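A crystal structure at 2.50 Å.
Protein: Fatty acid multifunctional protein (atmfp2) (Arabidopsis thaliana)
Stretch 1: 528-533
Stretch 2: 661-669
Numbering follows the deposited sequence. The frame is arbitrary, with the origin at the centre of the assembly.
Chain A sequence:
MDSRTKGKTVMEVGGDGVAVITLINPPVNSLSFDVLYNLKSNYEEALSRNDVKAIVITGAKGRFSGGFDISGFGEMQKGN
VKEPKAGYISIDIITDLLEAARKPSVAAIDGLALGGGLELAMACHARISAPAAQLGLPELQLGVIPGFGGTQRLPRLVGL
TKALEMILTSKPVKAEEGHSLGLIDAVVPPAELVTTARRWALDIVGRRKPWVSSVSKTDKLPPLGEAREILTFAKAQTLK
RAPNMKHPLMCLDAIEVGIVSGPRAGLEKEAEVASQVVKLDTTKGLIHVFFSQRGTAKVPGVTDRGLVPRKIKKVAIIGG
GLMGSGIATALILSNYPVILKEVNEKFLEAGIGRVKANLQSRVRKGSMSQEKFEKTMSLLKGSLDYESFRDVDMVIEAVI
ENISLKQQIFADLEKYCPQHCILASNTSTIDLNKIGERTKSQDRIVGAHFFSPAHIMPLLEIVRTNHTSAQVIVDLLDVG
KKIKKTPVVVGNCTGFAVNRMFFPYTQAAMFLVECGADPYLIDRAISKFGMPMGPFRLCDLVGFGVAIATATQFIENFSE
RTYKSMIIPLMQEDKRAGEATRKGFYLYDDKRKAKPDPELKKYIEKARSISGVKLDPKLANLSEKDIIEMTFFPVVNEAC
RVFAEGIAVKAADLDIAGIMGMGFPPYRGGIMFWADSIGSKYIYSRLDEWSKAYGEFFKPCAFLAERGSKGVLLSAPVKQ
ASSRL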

# COMPACT_ATOMS: atom_id res chain seq x y z
N LYS A 528 -16.07 4.48 11.27
CA LYS A 528 -16.68 5.10 10.11
C LYS A 528 -15.76 6.17 9.56
O LYS A 528 -15.79 6.49 8.37
CB LYS A 528 -18.04 5.70 10.47
CG LYS A 528 -18.79 6.31 9.29
CD LYS A 528 -20.24 6.61 9.65
CE LYS A 528 -20.33 7.59 10.80
NZ LYS A 528 -21.75 7.88 11.17
N PHE A 529 -14.93 6.73 10.44
CA PHE A 529 -13.95 7.74 10.05
C PHE A 529 -13.01 7.20 8.98
O PHE A 529 -12.50 7.95 8.15
CB PHE A 529 -13.16 8.21 11.27
CG PHE A 529 -12.01 9.12 10.93
CD1 PHE A 529 -12.24 10.35 10.34
CD2 PHE A 529 -10.71 8.75 11.22
CE1 PHE A 529 -11.18 11.19 10.04
CE2 PHE A 529 -9.65 9.58 10.92
CZ PHE A 529 -9.88 10.80 10.33
N GLY A 530 -12.78 5.89 9.00
CA GLY A 530 -11.91 5.25 8.03
C GLY A 530 -11.09 4.12 8.62
O GLY A 530 -10.60 3.26 7.90
N MET A 531 -10.93 4.14 9.94
CA MET A 531 -10.23 3.07 10.64
C MET A 531 -10.95 1.75 10.42
O MET A 531 -12.17 1.73 10.27
CB MET A 531 -10.13 3.38 12.13
CG MET A 531 -9.22 4.55 12.47
SD MET A 531 -7.48 4.11 12.27
CE MET A 531 -6.72 5.73 12.23
N PRO A 532 -10.20 0.64 10.41
CA PRO A 532 -10.79 -0.69 10.22
C PRO A 532 -11.43 -1.18 11.51
O PRO A 532 -12.05 -2.25 11.53
CB PRO A 532 -9.58 -1.56 9.88
CG PRO A 532 -8.43 -0.61 9.66
CD PRO A 532 -8.74 0.58 10.49
N MET A 533 -11.30 -0.39 12.57
CA MET A 533 -11.68 -0.84 13.90
C MET A 533 -11.82 0.36 14.83
O MET A 533 -11.37 1.45 14.52
CB MET A 533 -10.60 -1.78 14.43
CG MET A 533 -11.11 -2.96 15.21
SD MET A 533 -9.88 -4.28 15.31
CE MET A 533 -10.89 -5.60 15.98
N GLY A 661 0.48 0.78 9.34
CA GLY A 661 0.65 0.14 10.63
C GLY A 661 -0.62 0.14 11.46
O GLY A 661 -0.86 -0.77 12.24
N MET A 662 -1.43 1.19 11.29
CA MET A 662 -2.64 1.35 12.09
C MET A 662 -3.87 1.61 11.23
O MET A 662 -4.85 2.19 11.69
CB MET A 662 -2.45 2.48 13.11
CG MET A 662 -1.49 2.13 14.23
SD MET A 662 -2.21 0.99 15.43
CE MET A 662 -0.85 0.84 16.60
N GLY A 663 -3.81 1.17 9.98
CA GLY A 663 -4.94 1.25 9.07
C GLY A 663 -5.59 2.62 8.96
O GLY A 663 -6.80 2.71 8.74
N PHE A 664 -4.81 3.68 9.10
CA PHE A 664 -5.33 5.03 8.93
C PHE A 664 -5.78 5.22 7.48
O PHE A 664 -5.08 4.80 6.55
CB PHE A 664 -4.27 6.07 9.30
CG PHE A 664 -4.79 7.48 9.31
CD1 PHE A 664 -5.26 8.05 10.48
CD2 PHE A 664 -4.81 8.23 8.15
CE1 PHE A 664 -5.74 9.35 10.50
CE2 PHE A 664 -5.29 9.53 8.16
CZ PHE A 664 -5.75 10.09 9.33
N PRO A 665 -6.95 5.84 7.29
CA PRO A 665 -7.61 6.02 5.98
C PRO A 665 -6.67 6.59 4.92
O PRO A 665 -6.27 7.74 5.01
CB PRO A 665 -8.71 7.04 6.29
CG PRO A 665 -9.01 6.85 7.73
CD PRO A 665 -7.71 6.46 8.38
N PRO A 666 -6.35 5.78 3.90
CA PRO A 666 -5.46 6.18 2.81
C PRO A 666 -5.97 7.42 2.08
O PRO A 666 -5.18 8.30 1.74
CB PRO A 666 -5.49 4.97 1.87
CG PRO A 666 -5.87 3.82 2.74
CD PRO A 666 -6.81 4.38 3.75
N TYR A 667 -7.28 7.48 1.84
CA TYR A 667 -7.88 8.60 1.13
C TYR A 667 -7.76 9.91 1.91
O TYR A 667 -8.06 10.98 1.39
CB TYR A 667 -9.35 8.31 0.79
CG TYR A 667 -10.11 7.62 1.90
CD1 TYR A 667 -10.21 6.24 1.94
CD2 TYR A 667 -10.72 8.36 2.90
CE1 TYR A 667 -10.91 5.61 2.95
CE2 TYR A 667 -11.42 7.73 3.92
CZ TYR A 667 -11.51 6.36 3.94
OH TYR A 667 -12.20 5.73 4.95
N ARG A 668 -7.33 9.82 3.17
CA ARG A 668 -7.08 11.02 3.97
C ARG A 668 -5.59 11.38 3.98
O ARG A 668 -5.17 12.29 4.69
CB ARG A 668 -7.61 10.84 5.39
CG ARG A 668 -9.10 10.56 5.45
CD ARG A 668 -9.67 10.85 6.83
NE ARG A 668 -10.97 10.20 7.02
CZ ARG A 668 -12.12 10.69 6.58
NH1 ARG A 668 -12.14 11.84 5.91
NH2 ARG A 668 -13.25 10.04 6.80
N GLY A 669 -4.81 10.66 3.18
CA GLY A 669 -3.41 11.00 2.96
C GLY A 669 -2.42 10.51 4.01
O GLY A 669 -1.26 10.25 3.70

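The polar link between the stretches is a two-pronged one from Arg668 to the carbonyl oxygen of Phe529. NH2 of Arg668 donates to O of Phe529 at 2.6 Å (N-H...O angle 154°), and NE of Arg668 donates to the same O at 2.9 Å (136°), the second being the more bent. Arginine suits this place because its NE and NH2 can converge on a single acceptor. The guanidinium also lies over one face of the Phe529 ring, with NE of Arg668 3.2 Å from CE1 of Phe529.

Apolar packing accounts for much of the 416 Å² buried. Phe529, chi1 t, directs its ring edge toward the face of Phe664 in an offset edge-to-face pair (centroids 5.9 Å apart, planes at 75°). Met531, m at chi1 and chi2, brings CE to 3.3 Å from CD1 of Phe664; its flexible chain lets the end approach although its CA-to-CB bond points sideways.

Separately, SD of Met531 closely approaches a backbone oxygen, 3.3 Å from O of Met662.

Close backbone approach depends on glycine. CA of Gly530 lies 3.3 Å from CG of Pro665 and 3.1 Å from OH of Tyr667, and an ideal CB would clash with both atoms. At Gly663, an ideal CB would fall 2.6 Å from CG of Pro532. Positive phi independently favours glycine at Gly663; at Gly530 the backbone angles alone call for glycine, since a CB would be jammed against O of Phe529.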